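Local coordinates for protein putative sulfatase yidJ (Bacteroides fragilis, PDB 2QZU) that probably hydrolyses sulfate esters, as arylsulfatases of its metal-dependent family do, at residues Asn112-Trp116 and Ser117-Lys121; Met369-Ser372 and Lys373-Pro376; Thr467-Lys471 and Thr472-Phe476; Arg292-Glu295 and Ala296-Asn300. All coordinates share one frame; numbering follows the deposited sequence.

Contact 1 (Asn112-Trp116 and Ser117-Lys121); sequences NARCW and SDVLK
With CG of D118 turned beside its own backbone N (chi1 -70°), the carboxylate swings back toward the residue that caps the helix, C115. R114, whose CG lies opposite its backbone N (chi1 179°), instead sends its chain along the first turn, and a bend at the next torsion lays the guanidinium over the backbone of D118 and V119. The key bond runs from C115 N to D118 OD2, 2.9 Å with an N-H...O angle of 157°, and uses the anti lone pair of that oxygen. The side chain three residues into the helix thus returns to the amide of the N-cap residue. The C115 carbonyl then opens the helical bonding, accepting from V119 N at 3.2 Å and weakly from D118 N. W116 O follows, taking L120 N at 3.0 Å.

Van der Waals contacts flank these bonds. In the apolar one, L120 CD1 meets the W116 indole at its edge and in its plane, 3.8 Å from CE3. R114 NE lies 3.6 Å from V119 CG2, where the two side chains cross at about a right angle, while NH1 rests 3.8 Å from D118 CB. The charged ends of R114 and D118 do not join: R114 forms a salt bridge with D122, and D118 OD2 has H164 ND1 as a second partner.

A carboxylate at the start of a helix is expected to interact favourably with the helix dipole. Here it also occupies the C115 amide, which has no helical acceptor ahead of it, so one carboxylate oxygen serves both the C115 amide and H164.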
loop_
_atom_site.group_PDB
_atom_site.type_symbol
_atom_site.label_atom_id
_atom_site.label_comp_id
_atom_site.label_asym_id
_atom_site.label_seq_id
_atom_site.Cartn_x
_atom_site.Cartn_y
_atom_site.Cartn_z
ATOM N N ASN A 112 -32.628 -14.246 8.843
ATOM C CA ASN A 112 -33.961 -14.709 8.456
ATOM C C ASN A 112 -34.280 -14.526 6.977
ATOM O O ASN A 112 -35.335 -14.953 6.512
ATOM C CB ASN A 112 -35.033 -13.991 9.279
ATOM C CG ASN A 112 -34.904 -14.262 10.761
ATOM O OD1 ASN A 112 -34.853 -15.416 11.190
ATOM N ND2 ASN A 112 -34.858 -13.198 11.556
ATOM N N ALA A 113 -33.383 -13.883 6.239
ATOM C CA ALA A 113 -33.619 -13.674 4.816
ATOM C C ALA A 113 -33.606 -15.014 4.087
ATOM O O ALA A 113 -32.729 -15.847 4.313
ATOM C CB ALA A 113 -32.553 -12.751 4.232
ATOM N N ARG A 114 -34.593 -15.220 3.222
ATOM C CA ARG A 114 -34.686 -16.450 2.445
ATOM C C ARG A 114 -33.865 -16.246 1.173
ATOM O O ARG A 114 -34.341 -15.656 0.201
ATOM C CB ARG A 114 -36.149 -16.729 2.090
ATOM C CG ARG A 114 -36.380 -17.971 1.250
ATOM C CD ARG A 114 -36.172 -19.234 2.049
ATOM N NE ARG A 114 -36.518 -20.430 1.282
ATOM C CZ ARG A 114 -36.309 -21.668 1.716
ATOM N NH1 ARG A 114 -35.759 -21.859 2.908
ATOM N NH2 ARG A 114 -36.637 -22.709 0.964
ATOM N N CYS A 115 -32.630 -16.730 1.186
ATOM C CA CYS A 115 -31.740 -16.577 0.037
ATOM C C CYS A 115 -31.815 -17.759 -0.923
ATOM O O CYS A 115 -32.279 -18.835 -0.548
ATOM C CB CYS A 115 -30.308 -16.381 0.532
ATOM S SG CYS A 115 -30.147 -14.919 1.593
ATOM N N TRP A 116 -31.352 -17.572 -2.158
ATOM C CA TRP A 116 -31.414 -18.662 -3.129
ATOM C C TRP A 116 -30.629 -19.884 -2.678
ATOM O O TRP A 116 -30.963 -21.009 -3.054
ATOM C CB TRP A 116 -30.932 -18.222 -4.521
ATOM C CG TRP A 116 -29.537 -17.665 -4.584
ATOM C CD1 TRP A 116 -29.174 -16.352 -4.470
ATOM C CD2 TRP A 116 -28.326 -18.399 -4.800
ATOM N NE1 TRP A 116 -27.814 -16.222 -4.610
ATOM C CE2 TRP A 116 -27.267 -17.463 -4.813
ATOM C CE3 TRP A 116 -28.031 -19.757 -4.986
ATOM C CZ2 TRP A 116 -25.931 -17.841 -5.005
ATOM C CZ3 TRP A 116 -26.696 -20.135 -5.179
ATOM C CH2 TRP A 116 -25.666 -19.176 -5.184
ATOM N N SER A 117 -29.594 -19.665 -1.874
ATOM C CA SER A 117 -28.790 -20.772 -1.382
ATOM C C SER A 117 -29.606 -21.607 -0.393
ATOM O O SER A 117 -29.437 -22.824 -0.318
ATOM C CB SER A 117 -27.502 -20.255 -0.731
ATOM O OG SER A 117 -27.773 -19.296 0.276
ATOM N N ASP A 118 -30.499 -20.953 0.350
ATOM C CA ASP A 118 -31.360 -21.655 1.312
ATOM C C ASP A 118 -32.322 -22.544 0.535
ATOM O O ASP A 118 -32.640 -23.658 0.953
ATOM C CB ASP A 118 -32.186 -20.665 2.145
ATOM C CG ASP A 118 -31.342 -19.863 3.123
ATOM O OD1 ASP A 118 -30.667 -20.479 3.977
ATOM O OD2 ASP A 118 -31.367 -18.614 3.044
ATOM N N VAL A 119 -32.796 -22.027 -0.593
ATOM C CA VAL A 119 -33.721 -22.758 -1.449
ATOM C C VAL A 119 -33.047 -24.013 -2.017
ATOM O O VAL A 119 -33.587 -25.116 -1.910
ATOM C CB VAL A 119 -34.222 -21.866 -2.608
ATOM C CG1 VAL A 119 -35.030 -22.693 -3.601
ATOM C CG2 VAL A 119 -35.074 -20.727 -2.054
ATOM N N LEU A 120 -31.869 -23.849 -2.609
ATOM C CA LEU A 120 -31.163 -24.992 -3.179
ATOM C C LEU A 120 -30.799 -26.025 -2.119
ATOM O O LEU A 120 -30.831 -27.229 -2.385
ATOM C CB LEU A 120 -29.912 -24.530 -3.931
ATOM C CG LEU A 120 -30.197 -23.742 -5.210
ATOM C CD1 LEU A 120 -28.884 -23.330 -5.858
ATOM C CD2 LEU A 120 -31.018 -24.596 -6.173
ATOM N N LYS A 121 -30.459 -25.562 -0.917
ATOM C CA LYS A 121 -30.128 -26.488 0.156
ATOM C C LYS A 121 -31.375 -27.310 0.469
ATOM O O LYS A 121 -31.297 -28.522 0.675
ATOM C CB LYS A 121 -29.698 -25.747 1.422
ATOM C CG LYS A 121 -29.230 -26.699 2.522
ATOM C CD LYS A 121 -29.191 -26.026 3.878
ATOM C CE LYS A 121 -28.394 -26.855 4.873
ATOM N NZ LYS A 121 -28.909 -28.247 4.987
#

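Contact 2 (Met369-Ser372 and Lys373-Pro376); sequences MGFS and KEIP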
loop_
_atom_site.group_PDB
_atom_site.type_symbol
_atom_site.label_atom_id
_atom_site.label_comp_id
_atom_site.label_asym_id
_atom_site.label_seq_id
_atom_site.Cartn_x
_atom_site.Cartn_y
_atom_site.Cartn_z
HETATM N N MSE A 369 -33.170 -23.480 -13.349
HETATM C CA MSE A 369 -32.838 -24.756 -12.726
HETATM C C MSE A 369 -34.022 -25.667 -12.435
HETATM O O MSE A 369 -33.832 -26.813 -12.029
HETATM C CB MSE A 369 -32.051 -24.498 -11.441
HETATM C CG MSE A 369 -30.681 -23.903 -11.704
HETATM SE SE MSE A 369 -29.804 -23.201 -10.145
HETATM C CE MSE A 369 -28.491 -22.118 -11.065
ATOM N N GLY A 370 -35.233 -25.157 -12.646
ATOM C CA GLY A 370 -36.427 -25.947 -12.401
ATOM C C GLY A 370 -37.083 -25.697 -11.055
ATOM O O GLY A 370 -37.912 -26.494 -10.608
ATOM N N PHE A 371 -36.733 -24.588 -10.407
ATOM C CA PHE A 371 -37.294 -24.272 -9.097
ATOM C C PHE A 371 -38.043 -22.940 -9.064
ATOM O O PHE A 371 -38.000 -22.216 -8.069
ATOM C CB PHE A 371 -36.174 -24.269 -8.049
ATOM C CG PHE A 371 -35.459 -25.591 -7.923
ATOM C CD1 PHE A 371 -36.148 -26.733 -7.525
ATOM C CD2 PHE A 371 -34.107 -25.699 -8.232
ATOM C CE1 PHE A 371 -35.499 -27.968 -7.436
ATOM C CE2 PHE A 371 -33.449 -26.929 -8.147
ATOM C CZ PHE A 371 -34.147 -28.065 -7.749
ATOM N N SER A 372 -38.738 -22.624 -10.150
ATOM C CA SER A 372 -39.495 -21.382 -10.236
ATOM C C SER A 372 -40.505 -21.239 -9.089
ATOM O O SER A 372 -40.675 -20.152 -8.533
ATOM C CB SER A 372 -40.219 -21.315 -11.585
ATOM O OG SER A 372 -40.856 -20.062 -11.766
ATOM N N LYS A 373 -41.163 -22.336 -8.726
ATOM C CA LYS A 373 -42.160 -22.302 -7.655
ATOM C C LYS A 373 -41.558 -22.017 -6.279
ATOM O O LYS A 373 -42.283 -21.668 -5.343
ATOM C CB LYS A 373 -42.932 -23.628 -7.607
ATOM C CG LYS A 373 -42.114 -24.803 -7.090
ATOM C CD LYS A 373 -42.786 -26.143 -7.372
ATOM C CE LYS A 373 -43.925 -26.436 -6.413
ATOM N NZ LYS A 373 -43.431 -26.633 -5.021
ATOM N N GLU A 374 -40.240 -22.160 -6.156
ATOM C CA GLU A 374 -39.562 -21.934 -4.880
ATOM C C GLU A 374 -39.085 -20.501 -4.654
ATOM O O GLU A 374 -38.554 -20.192 -3.590
ATOM C CB GLU A 374 -38.360 -22.878 -4.732
ATOM C CG GLU A 374 -38.677 -24.360 -4.895
ATOM C CD GLU A 374 -39.767 -24.839 -3.958
ATOM O OE1 GLU A 374 -39.697 -24.533 -2.748
ATOM O OE2 GLU A 374 -40.693 -25.529 -4.433
ATOM N N ILE A 375 -39.258 -19.630 -5.644
ATOM C CA ILE A 375 -38.842 -18.235 -5.492
ATOM C C ILE A 375 -39.803 -17.572 -4.504
ATOM O O ILE A 375 -41.015 -17.579 -4.710
ATOM C CB ILE A 375 -38.895 -17.488 -6.842
ATOM C CG1 ILE A 375 -37.936 -18.145 -7.836
ATOM C CG2 ILE A 375 -38.503 -16.028 -6.652
ATOM C CD1 ILE A 375 -38.035 -17.590 -9.242
ATOM N N PRO A 376 -39.276 -17.008 -3.405
ATOM C CA PRO A 376 -40.128 -16.356 -2.406
ATOM C C PRO A 376 -40.906 -15.182 -2.993
ATOM O O PRO A 376 -40.485 -14.572 -3.978
ATOM C CB PRO A 376 -39.129 -15.894 -1.346
ATOM C CG PRO A 376 -38.005 -16.868 -1.482
ATOM C CD PRO A 376 -37.868 -17.002 -2.970
#
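A short 3-10 turn, following directly on the Schellman motif that ends helix 361-368, joins F371 and S372 to E374 and I375. G370 makes the exit from the helix with a positive phi of 98°. The chain then tightens into two consecutive bonds, each from an N-H to the carbonyl three residues earlier: E374 N to F371 O at 2.9 Å and I375 N to S372 O at 3.3 Å. In both, the donor stands well above the carbonyl plane, nearly 60° out of it, so neither bond is directed at a lone pair.

Side chains add modestly to this turn. E374 CG comes to 4.0 Å from F371 CB, obliquely to the phenyl ring. I375 lays its longer branch against the S372 carbonyl, with CG1 3.5 Å from S372 O and CD1 slightly farther from the same oxygen. On the outer side K373, its CG wedged between its own backbone N and carbonyl carbon (chi1 71°), curls through two further bends to set NZ 3.0 Å from E374 OE2. In this salt bridge between sequence neighbours, NZ meets OE2 nearly along its C-O axis.

The turn lies at the surface but rests on two helices. I375 packs back on P363, L366 and S367 of helix 361-368, and S372 OG has a weak hydrogen bond to S367 OG. F371 and E374 face helix 116-122, touching L120 and V119 respectively.

Contact 3 (Thr467-Lys471 and Thr472-Phe476); sequences TWLEK and TNDPF
Hydrogen bonds first tie T472 to W468, where helix 455-471 comes to its end. W468 O accepts two of them, from T472 OG1 at 2.9 Å and from T472 N at 3.1 Å, and the donors arrive from opposite faces of the carbonyl plane. The hydroxyl gets there because OG1 sits between the backbone N and carbonyl carbon of its own residue (chi1 54°). Next comes a Schellman motif with N473, of positive phi, as its C-prime residue: D474 N reaches back to L469 O at 3.0 Å and N473 N to E470 O at 3.2 Å. Beyond it D474 OD2 accepts from F476 N at 3.2 Å, an Asx turn that opens the following 3-10 segment.

The same torsion of T472 directs its methyl to the indole. CG2 stands over one face of W468, 4.0 Å from the centroid of the six-membered ring and 21° off its normal, a CH-pi contact.

The two methyls of L469 divide the remaining work. CD1 makes an apolar contact with F476 CD1 at 3.8 Å, and CD2 runs alongside D474 in van der Waals contact, 3.5 Å from OD1.

That carboxylate is also held from the four-stranded antiparallel sheet, by a salt bridge to R414 of strand 412-417. W468 NE1 is hydrogen-bonded to Y402 OH on strand 399-404, and F476 packs on V425 and A427 of strand 421-428, so the helix end and the loop after it together lie against three strands of that sheet.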
loop_
_atom_site.group_PDB
_atom_site.type_symbol
_atom_site.label_atom_id
_atom_site.label_comp_id
_atom_site.label_asym_id
_atom_site.label_seq_id
_atom_site.Cartn_x
_atom_site.Cartn_y
_atom_site.Cartn_z
ATOM N N THR A 467 -42.824 5.440 -10.256
ATOM C CA THR A 467 -43.589 4.200 -10.350
ATOM C C THR A 467 -42.728 3.020 -9.898
ATOM O O THR A 467 -43.207 2.125 -9.199
ATOM C CB THR A 467 -44.075 3.954 -11.794
ATOM O OG1 THR A 467 -44.922 5.037 -12.202
ATOM C CG2 THR A 467 -44.853 2.649 -11.882
ATOM N N TRP A 468 -41.458 3.033 -10.298
ATOM C CA TRP A 468 -40.520 1.978 -9.926
ATOM C C TRP A 468 -40.296 1.947 -8.418
ATOM O O TRP A 468 -40.320 0.886 -7.795
ATOM C CB TRP A 468 -39.170 2.176 -10.636
ATOM C CG TRP A 468 -38.091 1.271 -10.104
ATOM C CD1 TRP A 468 -37.135 1.583 -9.181
ATOM C CD2 TRP A 468 -37.925 -0.120 -10.398
ATOM N NE1 TRP A 468 -36.385 0.471 -8.876
ATOM C CE2 TRP A 468 -36.848 -0.588 -9.609
ATOM C CE3 TRP A 468 -38.583 -1.016 -11.248
ATOM C CZ2 TRP A 468 -36.415 -1.917 -9.649
ATOM C CZ3 TRP A 468 -38.151 -2.342 -11.286
ATOM C CH2 TRP A 468 -37.078 -2.776 -10.491
ATOM N N LEU A 469 -40.076 3.119 -7.830
ATOM C CA LEU A 469 -39.842 3.187 -6.398
ATOM C C LEU A 469 -41.081 2.765 -5.603
ATOM O O LEU A 469 -40.962 2.141 -4.549
ATOM C CB LEU A 469 -39.376 4.596 -6.017
ATOM C CG LEU A 469 -38.047 4.989 -6.694
ATOM C CD1 LEU A 469 -37.746 6.462 -6.458
ATOM C CD2 LEU A 469 -36.912 4.122 -6.147
ATOM N N GLU A 470 -42.271 3.086 -6.107
ATOM C CA GLU A 470 -43.502 2.698 -5.419
ATOM C C GLU A 470 -43.679 1.175 -5.489
ATOM O O GLU A 470 -44.061 0.533 -4.510
ATOM C CB GLU A 470 -44.712 3.405 -6.047
ATOM C CG GLU A 470 -44.682 4.926 -5.878
ATOM C CD GLU A 470 -45.850 5.636 -6.544
ATOM O OE1 GLU A 470 -46.056 5.439 -7.759
ATOM O OE2 GLU A 470 -46.555 6.400 -5.853
ATOM N N LYS A 471 -43.377 0.608 -6.651
ATOM C CA LYS A 471 -43.493 -0.831 -6.875
ATOM C C LYS A 471 -42.578 -1.623 -5.945
ATOM O O LYS A 471 -42.938 -2.710 -5.489
ATOM C CB LYS A 471 -43.144 -1.149 -8.332
ATOM C CG LYS A 471 -43.287 -2.608 -8.733
ATOM C CD LYS A 471 -43.021 -2.767 -10.228
ATOM C CE LYS A 471 -43.215 -4.203 -10.697
ATOM N NZ LYS A 471 -42.206 -5.132 -10.122
ATOM N N THR A 472 -41.404 -1.065 -5.662
ATOM C CA THR A 472 -40.427 -1.727 -4.803
ATOM C C THR A 472 -40.499 -1.322 -3.327
ATOM O O THR A 472 -39.607 -1.648 -2.546
ATOM C CB THR A 472 -38.988 -1.496 -5.341
ATOM O OG1 THR A 472 -38.753 -0.090 -5.503
ATOM C CG2 THR A 472 -38.809 -2.183 -6.691
ATOM N N ASN A 473 -41.565 -0.618 -2.946
ATOM C CA ASN A 473 -41.760 -0.198 -1.554
ATOM C C ASN A 473 -40.544 0.561 -1.021
ATOM O O ASN A 473 -40.015 0.246 0.047
ATOM C CB ASN A 473 -42.036 -1.432 -0.685
ATOM C CG ASN A 473 -42.560 -1.083 0.705
ATOM O OD1 ASN A 473 -42.726 -1.962 1.551
ATOM N ND2 ASN A 473 -42.829 0.195 0.939
ATOM N N ASP A 474 -40.111 1.559 -1.785
ATOM C CA ASP A 474 -38.960 2.386 -1.435
ATOM C C ASP A 474 -39.476 3.777 -1.066
ATOM O O ASP A 474 -40.035 4.477 -1.910
ATOM C CB ASP A 474 -38.020 2.455 -2.645
ATOM C CG ASP A 474 -36.670 3.070 -2.321
ATOM O OD1 ASP A 474 -35.720 2.823 -3.095
ATOM O OD2 ASP A 474 -36.554 3.797 -1.315
ATOM N N PRO A 475 -39.312 4.188 0.204
ATOM C CA PRO A 475 -39.771 5.503 0.671
ATOM C C PRO A 475 -39.311 6.702 -0.168
ATOM O O PRO A 475 -39.938 7.761 -0.133
ATOM C CB PRO A 475 -39.237 5.566 2.100
ATOM C CG PRO A 475 -39.313 4.136 2.538
ATOM C CD PRO A 475 -38.765 3.401 1.327
ATOM N N PHE A 476 -38.222 6.533 -0.915
ATOM C CA PHE A 476 -37.676 7.601 -1.758
ATOM C C PHE A 476 -38.715 8.052 -2.801
ATOM O O PHE A 476 -38.672 9.183 -3.295
ATOM C CB PHE A 476 -36.391 7.087 -2.439
ATOM C CG PHE A 476 -35.498 8.168 -2.988
ATOM C CD1 PHE A 476 -35.831 8.851 -4.156
ATOM C CD2 PHE A 476 -34.284 8.458 -2.365
ATOM C CE1 PHE A 476 -34.963 9.798 -4.699
ATOM C CE2 PHE A 476 -33.411 9.402 -2.899
ATOM C CZ PHE A 476 -33.747 10.071 -4.067
#

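Contact 4 (Arg292-Glu295 and Ala296-Asn300); sequences RIIE and ALKQN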
loop_
_atom_site.group_PDB
_atom_site.type_symbol
_atom_site.label_atom_id
_atom_site.label_comp_id
_atom_site.label_asym_id
_atom_site.label_seq_id
_atom_site.Cartn_x
_atom_site.Cartn_y
_atom_site.Cartn_z
ATOM N N ARG A 292 -8.835 -23.113 -14.752
ATOM C CA ARG A 292 -8.556 -24.318 -13.976
ATOM C C ARG A 292 -9.857 -24.950 -13.479
ATOM O O ARG A 292 -10.017 -26.173 -13.494
ATOM C CB ARG A 292 -7.667 -23.979 -12.779
ATOM C CG ARG A 292 -6.275 -23.485 -13.137
ATOM C CD ARG A 292 -5.529 -23.098 -11.868
ATOM N NE ARG A 292 -5.426 -24.220 -10.939
ATOM C CZ ARG A 292 -5.211 -24.094 -9.631
ATOM N NH1 ARG A 292 -5.083 -22.889 -9.089
ATOM N NH2 ARG A 292 -5.113 -25.173 -8.865
ATOM N N ILE A 293 -10.789 -24.112 -13.031
ATOM C CA ILE A 293 -12.077 -24.603 -12.537
ATOM C C ILE A 293 -12.887 -25.242 -13.661
ATOM O O ILE A 293 -13.467 -26.320 -13.491
ATOM C CB ILE A 293 -12.893 -23.457 -11.893
ATOM C CG1 ILE A 293 -12.130 -22.896 -10.688
ATOM C CG2 ILE A 293 -14.273 -23.966 -11.461
ATOM C CD1 ILE A 293 -12.749 -21.629 -10.096
ATOM N N ILE A 294 -12.925 -24.582 -14.815
ATOM C CA ILE A 294 -13.661 -25.106 -15.956
ATOM C C ILE A 294 -13.083 -26.459 -16.359
ATOM O O ILE A 294 -13.825 -27.400 -16.645
ATOM C CB ILE A 294 -13.578 -24.151 -17.166
ATOM C CG1 ILE A 294 -14.217 -22.806 -16.816
ATOM C CG2 ILE A 294 -14.269 -24.774 -18.374
ATOM C CD1 ILE A 294 -15.636 -22.906 -16.304
ATOM N N GLU A 295 -11.757 -26.557 -16.364
ATOM C CA GLU A 295 -11.092 -27.804 -16.734
ATOM C C GLU A 295 -11.476 -28.934 -15.785
ATOM O O GLU A 295 -11.640 -30.077 -16.209
ATOM C CB GLU A 295 -9.571 -27.623 -16.731
ATOM C CG GLU A 295 -8.808 -28.845 -17.216
ATOM C CD GLU A 295 -7.307 -28.623 -17.248
ATOM O OE1 GLU A 295 -6.859 -27.681 -17.936
ATOM O OE2 GLU A 295 -6.575 -29.392 -16.590
ATOM N N ALA A 296 -11.617 -28.613 -14.501
ATOM C CA ALA A 296 -11.997 -29.614 -13.509
ATOM C C ALA A 296 -13.411 -30.100 -13.805
ATOM O O ALA A 296 -13.702 -31.295 -13.700
ATOM C CB ALA A 296 -11.925 -29.023 -12.105
ATOM N N LEU A 297 -14.290 -29.173 -14.177
ATOM C CA LEU A 297 -15.664 -29.530 -14.510
ATOM C C LEU A 297 -15.680 -30.476 -15.712
ATOM O O LEU A 297 -16.367 -31.494 -15.693
ATOM C CB LEU A 297 -16.485 -28.274 -14.826
ATOM C CG LEU A 297 -16.839 -27.382 -13.632
ATOM C CD1 LEU A 297 -17.536 -26.123 -14.131
ATOM C CD2 LEU A 297 -17.745 -28.150 -12.661
ATOM N N LYS A 298 -14.915 -30.145 -16.750
ATOM C CA LYS A 298 -14.857 -30.985 -17.945
ATOM C C LYS A 298 -14.238 -32.357 -17.662
ATOM O O LYS A 298 -14.703 -33.377 -18.181
ATOM C CB LYS A 298 -14.071 -30.271 -19.049
ATOM C CG LYS A 298 -14.813 -29.100 -19.675
ATOM C CD LYS A 298 -13.980 -28.447 -20.774
ATOM C CE LYS A 298 -14.811 -27.495 -21.626
ATOM N NZ LYS A 298 -15.411 -26.396 -20.829
ATOM N N GLN A 299 -13.196 -32.378 -16.836
ATOM C CA GLN A 299 -12.513 -33.618 -16.472
ATOM C C GLN A 299 -13.441 -34.584 -15.734
ATOM O O GLN A 299 -13.327 -35.803 -15.876
ATOM C CB GLN A 299 -11.297 -33.300 -15.590
ATOM C CG GLN A 299 -10.559 -34.513 -15.020
ATOM C CD GLN A 299 -9.938 -35.388 -16.093
ATOM O OE1 GLN A 299 -9.306 -34.895 -17.027
ATOM N NE2 GLN A 299 -10.102 -36.698 -15.955
ATOM N N ASN A 300 -14.363 -34.032 -14.952
ATOM C CA ASN A 300 -15.302 -34.835 -14.176
ATOM C C ASN A 300 -16.651 -35.014 -14.866
ATOM O O ASN A 300 -17.596 -35.520 -14.259
ATOM C CB ASN A 300 -15.508 -34.197 -12.797
ATOM C CG ASN A 300 -14.299 -34.362 -11.889
ATOM O OD1 ASN A 300 -14.012 -35.463 -11.419
ATOM N ND2 ASN A 300 -13.586 -33.271 -11.640
#
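A296 makes the first link, its N donating to R292 O at 3.1 Å in the regular four-residue pattern near the end of helix 267-299. Its methyl nestles against the preceding turn, 3.4 Å from I293 O. At L297 the pattern repeats, N to I293 O at 3.0 Å, and the side chain is buried: CG lies near that same oxygen, and CD1 approaches I294 CD1 more loosely at 4.3 Å.

K298 bonds through its N to I294 O, and here the side chains matter more. Lysine and isoleucine lie side by side and point the same way; K298 CG is set beside its backbone N (chi1 -72°), and a last bend in the chain puts NZ only 3.2 Å from I294 CG2, a tight fit. The ammonium group also makes a cation-pi contact with F303. Q299 N closes the last cross-link, to E295 O at 2.8 Å.

N300, the first residue to leave the helix, turns back on A296. Its ND2 donates to A296 O at 2.9 Å and its backbone N to the same oxygen at 3.1 Å, from opposite faces of the carbonyl plane.

The chemistry differs round the helix. I293 and L297 pack on I212 of helix 200-213, and I294 and L297 on V308 of strand 306-311, while R292 NH2 is hydrogen-bonded to S206 OG. At the helix end the A296 carbonyl takes two donors from buried N300, its side-chain amide as well as its backbone N, and the lysine charge is probably eased by the F303 ring.

In the fold
From the N terminus, contact 1 comes first, starting helix 116-122, which leads to strand 126-130 of the large mixed sheet. Contact 4 follows at the end of helix 267-299, just before strand 306-311 of the same sheet. Contact 2 then turns the chain out of helix 361-368, and contact 3 ends helix 455-471 beside the four-stranded antiparallel sheet. Each closes only a local turn; they follow in series, and none nests or crosses. In space contacts 1 and 2 touch, R114 CG lying 3.4 Å from P376 CG, which brings a helix start against a helix exit. Contacts 3 and 4 lie on opposite sides of the chain's centre, their centres about 43 Å apart.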